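Local coordinates for protein polymeric immunoglobulin receptor (Mus musculus, PDB 4NOF) that binds polymeric immunoglobulins and carries them across epithelia, the deposited piece being its second immunoglobulin-like domain, at residues T22-F27 with V75-I80; L48-T53 with G62-F67; Y91-G96 with K104-Q109. One frame throughout, in Å; residues are numbered along the deposited sequence. Where two conformers were deposited one is given.

Contact 1. Residues T22-F27 with V75-I80; sequences TIECPF and VFYVNI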
ATOM      1  N   THR A  22       8.526  -1.500   3.243  1.00 19.43           N
ATOM      2  CA  THR A  22       8.238  -1.920   1.885  1.00 20.10           C
ATOM      3  C   THR A  22       7.030  -2.829   1.904  1.00 19.81           C
ATOM      4  O   THR A  22       7.083  -3.956   2.394  1.00 20.16           O
ATOM      5  CB  THR A  22       9.426  -2.643   1.223  1.00 23.27           C
ATOM      6  OG1 THR A  22      10.535  -1.741   1.178  1.00 23.39           O
ATOM      7  CG2 THR A  22       9.040  -3.075  -0.207  1.00 24.43           C
ATOM      8  N   ILE A  23       5.915  -2.330   1.368  1.00 17.70           N
ATOM      9  CA  ILE A  23       4.644  -3.067   1.298  1.00 18.30           C
ATOM     10  C   ILE A  23       4.618  -3.895   0.008  1.00 17.70           C
ATOM     11  O   ILE A  23       4.874  -3.368  -1.057  1.00 17.54           O
ATOM     12  CB  ILE A  23       3.446  -2.083   1.301  1.00 18.42           C
ATOM     13  CG1 ILE A  23       3.413  -1.277   2.598  1.00 19.46           C
ATOM     14  CG2 ILE A  23       2.121  -2.820   1.074  1.00 19.14           C
ATOM     15  CD1 ILE A  23       2.439  -0.119   2.582  1.00 21.23           C
ATOM     16  N   GLU A  24       4.314  -5.178   0.132  1.00 17.61           N
ATOM     17  CA  GLU A  24       4.197  -6.105  -0.975  1.00 20.00           C
ATOM     18  C   GLU A  24       2.747  -6.230  -1.433  1.00 20.28           C
ATOM     19  O   GLU A  24       1.841  -6.561  -0.629  1.00 20.73           O
ATOM     20  CB  GLU A  24       4.705  -7.481  -0.555  1.00 26.74           C
ATOM     21  CG  GLU A  24       4.771  -8.461  -1.716  1.00 31.23           C
ATOM     22  CD  GLU A  24       5.527  -9.739  -1.360  1.00 38.37           C
ATOM     23  OE1 GLU A  24       6.704  -9.632  -0.946  1.00 45.00           O
ATOM     24  OE2 GLU A  24       4.945 -10.832  -1.512  1.00 41.86           O
ATOM     25  N   CYS A  25       2.518  -6.015  -2.720  1.00 17.92           N
ATOM     26  CA  CYS A  25       1.179  -6.040  -3.310  1.00 19.28           C
ATOM     27  C   CYS A  25       1.127  -7.103  -4.413  1.00 18.48           C
ATOM     28  O   CYS A  25       1.473  -6.821  -5.570  1.00 18.39           O
ATOM     29  CB  CYS A  25       0.856  -4.676  -3.917  1.00 19.10           C
ATOM     30  SG  CYS A  25       0.759  -3.352  -2.673  1.00 20.71           S
ATOM     31  N   PRO A  26       0.701  -8.320  -4.065  1.00 19.32           N
ATOM     32  CA  PRO A  26       0.555  -9.379  -5.068  1.00 20.94           C
ATOM     33  C   PRO A  26      -0.640  -9.202  -5.979  1.00 20.90           C
ATOM     34  O   PRO A  26      -1.644  -8.630  -5.588  1.00 20.90           O
ATOM     35  CB  PRO A  26       0.371 -10.673  -4.237  1.00 22.50           C
ATOM     36  CG  PRO A  26       0.279 -10.264  -2.811  1.00 24.50           C
ATOM     37  CD  PRO A  26       0.327  -8.761  -2.708  1.00 21.91           C
ATOM     38  N   PHE A  27      -0.527  -9.694  -7.210  1.00 20.34           N
ATOM     39  CA  PHE A  27      -1.643  -9.706  -8.128  1.00 19.80           C
ATOM     40  C   PHE A  27      -1.490 -10.859  -9.125  1.00 22.97           C
ATOM     41  O   PHE A  27      -0.444 -11.513  -9.167  1.00 23.41           O
ATOM     42  CB  PHE A  27      -1.785  -8.365  -8.855  1.00 20.62           C
ATOM     43  CG  PHE A  27      -0.593  -7.974  -9.673  1.00 20.26           C
ATOM     44  CD1 PHE A  27       0.481  -7.279  -9.103  1.00 19.29           C
ATOM     45  CD2 PHE A  27      -0.504  -8.332 -10.999  1.00 21.20           C
ATOM     46  CE1 PHE A  27       1.607  -6.943  -9.864  1.00 20.80           C
ATOM     47  CE2 PHE A  27       0.599  -7.977 -11.773  1.00 21.88           C
ATOM     48  CZ  PHE A  27       1.659  -7.291 -11.214  1.00 20.83           C
ATOM     49  N   VAL A  75       3.903  -9.112  -8.708  1.00 22.83           N
ATOM     50  CA  VAL A  75       3.945  -8.381  -7.448  1.00 21.13           C
ATOM     51  C   VAL A  75       4.479  -6.989  -7.724  1.00 18.72           C
ATOM     52  O   VAL A  75       5.389  -6.826  -8.530  1.00 18.53           O
ATOM     53  CB  VAL A  75       4.816  -9.078  -6.363  1.00 25.52           C
ATOM     54  CG1 VAL A  75       6.268  -9.113  -6.770  1.00 26.80           C
ATOM     55  CG2 VAL A  75       4.666  -8.382  -5.035  1.00 24.99           C
ATOM     56  N   PHE A  76       3.888  -5.985  -7.072  1.00 17.09           N
ATOM     57  CA  PHE A  76       4.489  -4.666  -7.011  1.00 15.71           C
ATOM     58  C   PHE A  76       4.707  -4.264  -5.577  1.00 15.60           C
ATOM     59  O   PHE A  76       4.230  -4.926  -4.631  1.00 17.14           O
ATOM     60  CB  PHE A  76       3.741  -3.590  -7.808  1.00 15.11           C
ATOM     61  CG  PHE A  76       2.408  -3.185  -7.235  1.00 15.29           C
ATOM     62  CD1 PHE A  76       1.254  -3.893  -7.556  1.00 16.06           C
ATOM     63  CD2 PHE A  76       2.288  -2.029  -6.426  1.00 14.89           C
ATOM     64  CE1 PHE A  76       0.013  -3.490  -7.046  1.00 15.63           C
ATOM     65  CE2 PHE A  76       1.039  -1.626  -5.931  1.00 15.53           C
ATOM     66  CZ  PHE A  76      -0.090  -2.375  -6.238  1.00 15.16           C
ATOM     67  N   TYR A  77       5.490  -3.206  -5.414  1.00 14.89           N
ATOM     68  CA  TYR A  77       5.939  -2.782  -4.106  1.00 14.94           C
ATOM     69  C   TYR A  77       5.705  -1.308  -3.941  1.00 14.95           C
ATOM     70  O   TYR A  77       5.805  -0.546  -4.893  1.00 16.63           O
ATOM     71  CB  TYR A  77       7.405  -3.076  -3.876  1.00 16.70           C
ATOM     72  CG  TYR A  77       7.782  -4.522  -4.045  1.00 18.74           C
ATOM     73  CD1 TYR A  77       7.654  -5.424  -2.982  1.00 20.27           C
ATOM     74  CD2 TYR A  77       8.189  -5.004  -5.280  1.00 19.75           C
ATOM     75  CE1 TYR A  77       7.998  -6.775  -3.144  1.00 22.45           C
ATOM     76  CE2 TYR A  77       8.523  -6.364  -5.445  1.00 22.75           C
ATOM     77  CZ  TYR A  77       8.433  -7.226  -4.382  1.00 23.05           C
ATOM     78  OH  TYR A  77       8.767  -8.576  -4.561  1.00 28.79           O
ATOM     79  N   VAL A  78       5.361  -0.920  -2.714  1.00 15.09           N
ATOM     80  CA  VAL A  78       5.369   0.487  -2.328  1.00 15.85           C
ATOM     81  C   VAL A  78       6.233   0.697  -1.103  1.00 15.15           C
ATOM     82  O   VAL A  78       5.982   0.109  -0.051  1.00 16.35           O
ATOM     83  CB  VAL A  78       3.948   1.022  -2.054  1.00 15.43           C
ATOM     84  CG1 VAL A  78       4.014   2.479  -1.653  1.00 16.39           C
ATOM     85  CG2 VAL A  78       3.075   0.844  -3.294  1.00 16.57           C
ATOM     86  N   ASN A  79       7.294   1.483  -1.253  1.00 15.88           N
ATOM     87  CA  ASN A  79       8.108   1.827  -0.116  1.00 17.96           C
ATOM     88  C   ASN A  79       7.605   3.116   0.435  1.00 18.08           C
ATOM     89  O   ASN A  79       7.415   4.058  -0.309  1.00 18.00           O
ATOM     90  CB  ASN A  79       9.598   1.959  -0.459  1.00 19.81           C
ATOM     91  CG  ASN A  79      10.448   2.169   0.795  1.00 22.65           C
ATOM     92  OD1 ASN A  79      10.777   3.289   1.113  1.00 25.28           O
ATOM     93  ND2 ASN A  79      10.708   1.109   1.543  1.00 22.94           N
ATOM     94  N   ILE A  80       7.372   3.163   1.740  1.00 17.10           N
ATOM     95  CA  ILE A  80       7.069   4.413   2.405  1.00 16.56           C
ATOM     96  C   ILE A  80       8.133   4.690   3.437  1.00 17.66           C
ATOM     97  O   ILE A  80       8.357   3.877   4.335  1.00 17.65           O
ATOM     98  CB  ILE A  80       5.673   4.416   3.082  1.00 17.44           C
ATOM     99  CG1 ILE A  80       4.566   4.081   2.081  1.00 18.53           C
ATOM    100  CG2 ILE A  80       5.382   5.765   3.711  1.00 17.00           C
ATOM    101  CD1 ILE A  80       3.270   3.741   2.734  1.00 19.53           C
TER

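Contact 2. Residues L48-T53 with G62-F67; sequences LVIDST and GRAKLF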
ATOM      1  N   LEU A  48      -6.327   7.646  -2.110  1.00 19.96           N
ATOM      2  CA  LEU A  48      -5.066   7.369  -2.818  1.00 19.50           C
ATOM      3  C   LEU A  48      -3.828   7.737  -2.009  1.00 17.17           C
ATOM      4  O   LEU A  48      -3.739   8.813  -1.414  1.00 18.62           O
ATOM      5  CB  LEU A  48      -5.057   8.103  -4.171  1.00 21.91           C
ATOM      6  CG  LEU A  48      -3.864   7.896  -5.111  1.00 26.00           C
ATOM      7  CD1 LEU A  48      -3.668   6.445  -5.438  1.00 25.78           C
ATOM      8  CD2 LEU A  48      -4.140   8.626  -6.417  1.00 29.76           C
ATOM      9  N   VAL A  49      -2.852   6.822  -1.953  1.00 15.48           N
ATOM     10  CA  VAL A  49      -1.522   7.103  -1.489  1.00 15.82           C
ATOM     11  C   VAL A  49      -0.604   7.324  -2.684  1.00 14.96           C
ATOM     12  O   VAL A  49       0.021   8.359  -2.785  1.00 14.76           O
ATOM     13  CB  VAL A  49      -1.003   5.942  -0.606  1.00 16.31           C
ATOM     14  CG1 VAL A  49       0.454   6.127  -0.202  1.00 17.46           C
ATOM     15  CG2 VAL A  49      -1.963   5.798   0.588  1.00 17.59           C
ATOM     16  N   ILE A  50      -0.511   6.335  -3.581  1.00 15.47           N
ATOM     17  CA  ILE A  50       0.313   6.467  -4.789  1.00 15.14           C
ATOM     18  C   ILE A  50      -0.179   5.474  -5.813  1.00 14.23           C
ATOM     19  O   ILE A  50      -0.654   4.378  -5.452  1.00 13.93           O
ATOM     20  CB  ILE A  50       1.813   6.229  -4.457  1.00 16.29           C
ATOM     21  CG1 ILE A  50       2.714   6.515  -5.642  1.00 17.34           C
ATOM     22  CG2 ILE A  50       2.040   4.811  -3.904  1.00 16.33           C
ATOM     23  CD1 ILE A  50       4.168   6.631  -5.261  1.00 18.44           C
ATOM     24  N   ASP A  51      -0.087   5.842  -7.088  1.00 14.76           N
ATOM     25  CA  ASP A  51      -0.396   4.887  -8.149  1.00 15.97           C
ATOM     26  C   ASP A  51       0.630   4.904  -9.273  1.00 15.89           C
ATOM     27  O   ASP A  51       1.501   5.742  -9.317  1.00 16.40           O
ATOM     28  CB  ASP A  51      -1.839   5.025  -8.648  1.00 18.30           C
ATOM     29  CG  ASP A  51      -2.109   6.278  -9.446  1.00 20.37           C
ATOM     30  OD1 ASP A  51      -1.220   6.841 -10.124  1.00 21.45           O
ATOM     31  OD2 ASP A  51      -3.314   6.663  -9.455  1.00 23.38           O
ATOM     32  N   SER A  52       0.494   3.942 -10.171  1.00 16.06           N
ATOM     33  CA  SER A  52       1.474   3.700 -11.239  1.00 17.25           C
ATOM     34  C   SER A  52       1.362   4.728 -12.369  1.00 21.05           C
ATOM     35  O   SER A  52       2.151   4.664 -13.336  1.00 21.60           O
ATOM     36  CB  SER A  52       1.295   2.293 -11.815  1.00 16.21           C
ATOM     37  OG  SER A  52       0.000   2.049 -12.280  1.00 16.84           O
ATOM     38  N   THR A  53       0.369   5.631 -12.276  1.00 20.58           N
ATOM     39  CA  THR A  53       0.280   6.800 -13.180  1.00 22.99           C
ATOM     40  C   THR A  53       1.062   8.006 -12.638  1.00 24.18           C
ATOM     41  O   THR A  53       1.004   9.078 -13.235  1.00 24.33           O
ATOM     42  CB  THR A  53      -1.181   7.245 -13.456  1.00 24.46           C
ATOM     43  OG1 THR A  53      -1.698   7.961 -12.311  1.00 27.16           O
ATOM     44  CG2 THR A  53      -2.080   6.094 -13.814  1.00 27.19           C
ATOM     45  N   GLY A  62       7.507  12.491  -1.962  1.00 23.81           N
ATOM     46  CA  GLY A  62       8.907  12.401  -1.520  1.00 25.33           C
ATOM     47  C   GLY A  62       9.202  11.247  -0.568  1.00 25.98           C
ATOM     48  O   GLY A  62      10.364  11.013  -0.229  1.00 27.78           O
ATOM     49  N   ARG A  63       8.158  10.551  -0.120  1.00 22.44           N
ATOM     50  CA  ARG A  63       8.280   9.443   0.848  1.00 23.82           C
ATOM     51  C   ARG A  63       7.787   8.120   0.320  1.00 21.29           C
ATOM     52  O   ARG A  63       8.092   7.085   0.902  1.00 25.67           O
ATOM     53  CB  ARG A  63       7.472   9.704   2.134  1.00 23.94           C
ATOM     54  CG  ARG A  63       7.731  11.000   2.817  1.00 26.12           C
ATOM     55  CD  ARG A  63       7.137  11.022   4.223  1.00 22.45           C
ATOM     56  NE  ARG A  63       5.691  11.031   4.334  1.00 21.39           N
ATOM     57  CZ  ARG A  63       4.976  10.116   5.012  1.00 20.62           C
ATOM     58  NH1 ARG A  63       5.584   9.098   5.592  1.00 20.61           N
ATOM     59  NH2 ARG A  63       3.651  10.223   5.109  1.00 20.96           N
ATOM     60  N   ALA A  64       6.966   8.123  -0.730  1.00 21.20           N
ATOM     61  CA  ALA A  64       6.377   6.921  -1.259  1.00 19.73           C
ATOM     62  C   ALA A  64       6.901   6.664  -2.670  1.00 20.24           C
ATOM     63  O   ALA A  64       7.010   7.575  -3.481  1.00 21.12           O
ATOM     64  CB  ALA A  64       4.852   7.022  -1.279  1.00 21.34           C
ATOM     65  N   LYS A  65       7.226   5.415  -2.949  1.00 19.00           N
ATOM     66  CA  LYS A  65       7.657   5.037  -4.280  0.50 19.27           C
ATOM     67  C   LYS A  65       7.055   3.682  -4.606  1.00 17.85           C
ATOM     68  O   LYS A  65       6.994   2.774  -3.743  1.00 18.63           O
ATOM     69  CB  LYS A  65       9.178   4.987  -4.356  0.50 21.59           C
ATOM     70  CG  LYS A  65       9.862   6.335  -4.118  0.50 24.39           C
ATOM     71  CD  LYS A  65       9.586   7.326  -5.247  0.50 27.50           C
ATOM     72  CE  LYS A  65      10.276   8.676  -5.041  0.50 30.12           C
ATOM     73  NZ  LYS A  65       9.984   9.320  -3.721  0.50 33.41           N
ATOM     74  N   LEU A  66       6.579   3.565  -5.840  1.00 15.76           N
ATOM     75  CA  LEU A  66       5.933   2.358  -6.319  1.00 15.63           C
ATOM     76  C   LEU A  66       6.798   1.761  -7.422  1.00 16.20           C
ATOM     77  O   LEU A  66       7.156   2.470  -8.361  1.00 16.80           O
ATOM     78  CB  LEU A  66       4.553   2.676  -6.873  1.00 16.68           C
ATOM     79  CG  LEU A  66       3.608   1.521  -7.163  1.00 16.64           C
ATOM     80  CD1 LEU A  66       2.128   1.929  -7.144  1.00 18.43           C
ATOM     81  CD2 LEU A  66       3.916   0.906  -8.536  1.00 18.11           C
ATOM     82  N   PHE A  67       7.129   0.487  -7.291  1.00 14.90           N
ATOM     83  CA  PHE A  67       8.033  -0.157  -8.269  1.00 15.07           C
ATOM     84  C   PHE A  67       7.787  -1.653  -8.328  1.00 16.29           C
ATOM     85  O   PHE A  67       7.094  -2.229  -7.478  1.00 15.81           O
ATOM     86  CB  PHE A  67       9.483   0.137  -7.910  1.00 16.12           C
ATOM     87  CG  PHE A  67       9.869  -0.300  -6.519  1.00 17.72           C
ATOM     88  CD1 PHE A  67       9.675   0.540  -5.432  1.00 18.36           C
ATOM     89  CD2 PHE A  67      10.410  -1.555  -6.291  1.00 17.46           C
ATOM     90  CE1 PHE A  67      10.019   0.133  -4.147  1.00 21.46           C
ATOM     91  CE2 PHE A  67      10.775  -1.949  -5.030  1.00 18.32           C
ATOM     92  CZ  PHE A  67      10.573  -1.128  -3.949  1.00 19.36           C
TER

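Contact 3. Residues Y91-G96 with K104-Q109; sequences YICQAG and KNVDLQ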
ATOM      1  N   TYR A  91      -4.489  -0.263   4.792  1.00 15.21           N
ATOM      2  CA  TYR A  91      -4.287   0.097   3.399  1.00 14.95           C
ATOM      3  C   TYR A  91      -4.776  -1.055   2.523  1.00 14.99           C
ATOM      4  O   TYR A  91      -4.937  -2.196   2.957  1.00 16.21           O
ATOM      5  CB  TYR A  91      -2.812   0.323   3.101  1.00 15.54           C
ATOM      6  CG  TYR A  91      -2.142   1.495   3.789  1.00 14.61           C
ATOM      7  CD1 TYR A  91      -1.803   1.463   5.147  1.00 14.91           C
ATOM      8  CD2 TYR A  91      -1.751   2.617   3.049  1.00 16.03           C
ATOM      9  CE1 TYR A  91      -1.162   2.521   5.726  1.00 15.02           C
ATOM     10  CE2 TYR A  91      -1.078   3.666   3.635  1.00 16.14           C
ATOM     11  CZ  TYR A  91      -0.800   3.630   4.979  1.00 15.61           C
ATOM     12  OH  TYR A  91      -0.114   4.714   5.558  1.00 17.85           O
ATOM     13  N   ILE A  92      -5.020  -0.738   1.266  1.00 14.68           N
ATOM     14  CA  ILE A  92      -5.393  -1.723   0.257  1.00 15.75           C
ATOM     15  C   ILE A  92      -4.493  -1.544  -0.958  1.00 16.00           C
ATOM     16  O   ILE A  92      -4.397  -0.424  -1.511  1.00 16.52           O
ATOM     17  CB  ILE A  92      -6.887  -1.630  -0.174  1.00 17.83           C
ATOM     18  CG1 ILE A  92      -7.826  -1.854   1.007  1.00 20.30           C
ATOM     19  CG2 ILE A  92      -7.169  -2.682  -1.214  1.00 19.06           C
ATOM     20  CD1 ILE A  92      -9.297  -1.602   0.661  1.00 21.12           C
ATOM     21  N   CYS A  93      -3.826  -2.628  -1.332  1.00 16.18           N
ATOM     22  CA  CYS A  93      -3.124  -2.751  -2.636  1.00 17.95           C
ATOM     23  C   CYS A  93      -4.148  -3.097  -3.662  1.00 19.29           C
ATOM     24  O   CYS A  93      -4.996  -3.975  -3.403  1.00 21.55           O
ATOM     25  CB  CYS A  93      -2.197  -3.939  -2.653  1.00 20.82           C
ATOM     26  SG  CYS A  93      -0.846  -3.926  -1.500  1.00 22.21           S
ATOM     27  N   GLN A  94      -4.060  -2.485  -4.835  1.00 18.65           N
ATOM     28  CA  GLN A  94      -4.955  -2.892  -5.929  1.00 20.01           C
ATOM     29  C   GLN A  94      -4.213  -2.955  -7.239  1.00 20.49           C
ATOM     30  O   GLN A  94      -3.418  -2.059  -7.575  1.00 18.64           O
ATOM     31  CB  GLN A  94      -6.124  -1.932  -6.048  1.00 22.30           C
ATOM     32  CG  GLN A  94      -7.227  -2.407  -6.990  1.00 25.81           C
ATOM     33  CD  GLN A  94      -8.500  -1.573  -6.895  1.00 30.50           C
ATOM     34  OE1 GLN A  94      -9.109  -1.481  -5.841  1.00 35.51           O
ATOM     35  NE2 GLN A  94      -8.921  -0.989  -8.009  1.00 34.84           N
ATOM     36  N   ALA A  95      -4.465  -4.017  -7.988  1.00 18.99           N
ATOM     37  CA  ALA A  95      -4.045  -4.064  -9.368  1.00 19.78           C
ATOM     38  C   ALA A  95      -5.305  -4.241 -10.177  1.00 20.94           C
ATOM     39  O   ALA A  95      -6.022  -5.209  -9.980  1.00 21.88           O
ATOM     40  CB  ALA A  95      -3.101  -5.218  -9.615  1.00 19.70           C
ATOM     41  N   GLY A  96      -5.573  -3.289 -11.053  1.00 22.98           N
ATOM     42  CA  GLY A  96      -6.804  -3.303 -11.852  1.00 26.16           C
ATOM     43  C   GLY A  96      -7.865  -2.462 -11.240  1.00 28.06           C
ATOM     44  O   GLY A  96      -7.656  -1.847 -10.233  1.00 27.79           O
ATOM     45  N   LYS A 104      -5.120  -6.588  -1.950  1.00 19.04           N
ATOM     46  CA  LYS A 104      -4.450  -7.155  -0.796  1.00 18.68           C
ATOM     47  C   LYS A 104      -4.623  -6.178   0.372  1.00 17.86           C
ATOM     48  O   LYS A 104      -4.292  -4.980   0.253  1.00 16.66           O
ATOM     49  CB  LYS A 104      -2.960  -7.384  -1.072  1.00 20.86           C
ATOM     50  CG  LYS A 104      -2.123  -7.869   0.124  1.00 22.48           C
ATOM     51  CD  LYS A 104      -2.493  -9.266   0.555  1.00 25.02           C
ATOM     52  CE  LYS A 104      -1.836  -9.595   1.882  1.00 26.65           C
ATOM     53  NZ  LYS A 104      -2.209 -10.966   2.352  1.00 30.74           N
ATOM     54  N   ASN A 105      -5.139  -6.686   1.487  1.00 16.57           N
ATOM     55  CA  ASN A 105      -5.263  -5.901   2.684  1.00 15.72           C
ATOM     56  C   ASN A 105      -3.932  -5.866   3.472  1.00 16.19           C
ATOM     57  O   ASN A 105      -3.324  -6.909   3.717  1.00 16.99           O
ATOM     58  CB  ASN A 105      -6.388  -6.471   3.581  1.00 16.52           C
ATOM     59  CG  ASN A 105      -7.751  -6.330   2.942  1.00 18.53           C
ATOM     60  OD1 ASN A 105      -8.157  -5.227   2.575  1.00 19.65           O
ATOM     61  ND2 ASN A 105      -8.454  -7.433   2.807  1.00 18.16           N
ATOM     62  N   VAL A 106      -3.573  -4.674   3.943  1.00 16.14           N
ATOM     63  CA  VAL A 106      -2.346  -4.392   4.637  1.00 17.36           C
ATOM     64  C   VAL A 106      -2.639  -3.541   5.871  1.00 16.75           C
ATOM     65  O   VAL A 106      -3.511  -2.657   5.843  1.00 17.17           O
ATOM     66  CB  VAL A 106      -1.393  -3.598   3.706  1.00 18.22           C
ATOM     67  CG1 VAL A 106      -0.181  -3.074   4.456  1.00 18.67           C
ATOM     68  CG2 VAL A 106      -0.977  -4.487   2.528  1.00 18.94           C
ATOM     69  N   ASP A 107      -1.964  -3.833   6.985  1.00 15.94           N
ATOM     70  CA  ASP A 107      -2.101  -3.032   8.200  1.00 16.59           C
ATOM     71  C   ASP A 107      -0.706  -2.588   8.607  1.00 17.24           C
ATOM     72  O   ASP A 107       0.200  -3.420   8.733  1.00 19.41           O
ATOM     73  CB  ASP A 107      -2.737  -3.868   9.320  1.00 18.43           C
ATOM     74  CG  ASP A 107      -3.236  -3.060  10.481  1.00 22.37           C
ATOM     75  OD1 ASP A 107      -3.145  -1.816  10.532  1.00 22.41           O
ATOM     76  OD2 ASP A 107      -3.800  -3.705  11.392  1.00 26.76           O
ATOM     77  N   LEU A 108      -0.520  -1.273   8.699  1.00 16.27           N
ATOM     78  CA  LEU A 108       0.723  -0.698   9.157  0.50 15.56           C
ATOM     79  C   LEU A 108       0.577  -0.253  10.606  1.00 15.77           C
ATOM     80  O   LEU A 108      -0.252   0.573  10.944  1.00 16.70           O
ATOM     81  CB  LEU A 108       1.126   0.480   8.267  0.50 15.41           C
ATOM     82  CG  LEU A 108       2.460   1.107   8.621  0.50 14.89           C
ATOM     83  CD1 LEU A 108       3.584   0.081   8.585  0.50 14.69           C
ATOM     84  CD2 LEU A 108       2.735   2.260   7.657  0.50 15.46           C
ATOM     85  N   GLN A 109       1.378  -0.847  11.474  1.00 16.02           N
ATOM     86  CA  GLN A 109       1.470  -0.426  12.861  1.00 16.86           C
ATOM     87  C   GLN A 109       2.768   0.350  13.009  1.00 15.90           C
ATOM     88  O   GLN A 109       3.849  -0.149  12.653  1.00 17.51           O
ATOM     89  CB  GLN A 109       1.429  -1.659  13.781  1.00 18.50           C
ATOM     90  CG  GLN A 109       1.647  -1.298  15.252  1.00 20.13           C
ATOM     91  CD  GLN A 109       1.506  -2.517  16.168  1.00 22.86           C
ATOM     92  OE1 GLN A 109       2.470  -3.249  16.406  1.00 27.20           O
ATOM     93  NE2 GLN A 109       0.300  -2.737  16.653  1.00 20.62           N
TER

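Contact 1. Residues T22-F27 with V75-I80
Cys25 and Phe76 meet where two antiparallel strands pair. Four backbone hydrogen bonds join the strands, two between Ile23 and Val78 and two between Cys25 and Phe76, with Cys25 N 2.8 Å from Phe76 O. One side-chain bond adds to them: Asn79 ND2 gives a hydrogen to Thr22 OG1 at 2.9 Å, with the oxygen close to the amide plane, and Asn20 takes another from the same nitrogen. The strands belong to the smaller sheet of an immunoglobulin V-set sandwich, and Cys25 sends its disulfide to Cys93 in the opposing sheet. Aromatic contacts gather on the face that carries Ile23, Cys25, Phe76 and Val78, turned to that sheet. Phe76 CG lies between the backbone N and the carbonyl carbon (chi1 70°), and Cys25 CB sits over the centre of the Phe76 ring in a CH-pi contact, 3.4 Å from the centroid, while SG lies obliquely to it. Phe27 CD1 comes to the edge of that ring, the two side chains crossing at about a right angle. An alanine in place of Phe76 would probably leave the disulfide and Phe27 facing a gap. On the other face Glu24 CG presses on Val75 CG2 at 3.3 Å, and the same methyl lies over one face of the Tyr77 ring, offset toward its rim.

Contact 2. Residues L48-T53 with G62-F67
Ile50 points its side chain at the backbone between Ala64 and Leu66, and Ile50 and Leu66 share most of the contact. Ile50 CG1 is anti to the backbone N (chi1 -173°), and Ile50 CD1 beyond it comes to 3.5 Å from Ala64 O. Ile50 CD1 also lies 4.1 Å from Ala64 CB and 4.3 Å from Leu66 CB, so a single carbon touches both residues whose side chains turn toward strand 48-51. Leu66 answers from the other strand, its CG likewise anti to the backbone N. Leu66 CD1 rests on the main chain where the strand ends, 4.0 Å from both Asp51 C and Ser52 N. Asp51 points the other way, and Asp51 OD1 accepts from Thr53 N at 2.9 Å, an Asx turn. Ser52 OG bonds to Lys36 N, tying this bend to strand 36-41. Just before, Val49 and Ile50 form a classic beta bulge opposite Leu38 of strand 36-41. The strand axes are 7.2 Å apart at their closest and inclined by 43°, a spacing bridged here by apolar side chains. Val78 and Phe76 extend the apolar surroundings of Ile50 and Leu66, in an arrangement characteristic of the two facing sheets at one margin of an immunoglobulin V-set sandwich.

Contact 3. Residues Y91-G96 with K104-Q109
With SG anti to its carbonyl carbon (chi1 -63°), Cys93 touches Val106, whose CG2 lies 4.1 Å from Cys93 SG. Tyr91 has its CG in the same relation to the backbone (chi1 -65°), and farther out on the ring Tyr91 CE1 meets Leu108 CB at 4.0 Å, the two side chains crossing at a slant. The Tyr91 hydroxyl is held elsewhere, by Asp87 O and the hydroxyl of Tyr60. Tyr91, the half-cystine Cys93, Val106 and Leu108 lie on the inward face of a beta hairpin in the larger sheet of the V-set domain. Paired antiparallel, the strands share four backbone hydrogen bonds, among them Tyr91 N to Val106 O at 2.8 Å; the others join Val106 N to Tyr91 O and link Cys93 with Lys104 in both directions. Ile92 CA adds a CA-H...O contact to Lys104 O. On the other face Ile92 and Asn105 lie side by side, Ile92 CG1 3.7 Å from Asn105 OD1, while Asn105 ND2 bonds to Ser8 O. Lys104 sets its CB 3.9 Å from Cys93 CB, while its NZ bonds to Asp9 O.

The three contacts sample both layers of one immunoglobulin V-set domain. Contact 1 pairs two strands of the three-stranded sheet, contact 3 pairs two of the five-stranded sheet, and contact 2 spans the gap from one sheet to the other. Centres of contacts 1 and 2 are about 10 Å apart, those of contacts 1 and 3 about 9 Å, and those of contacts 2 and 3 about 13 Å. Along the chain, both segments of contact 2 fall between those of contact 1, and contact 3 follows. Strands 64-67 and 75-80 are neighbours in the small sheet, joining contacts 1 and 2, whereas the disulfide ties contact 1 to contact 3, holding the sandwich together across its core.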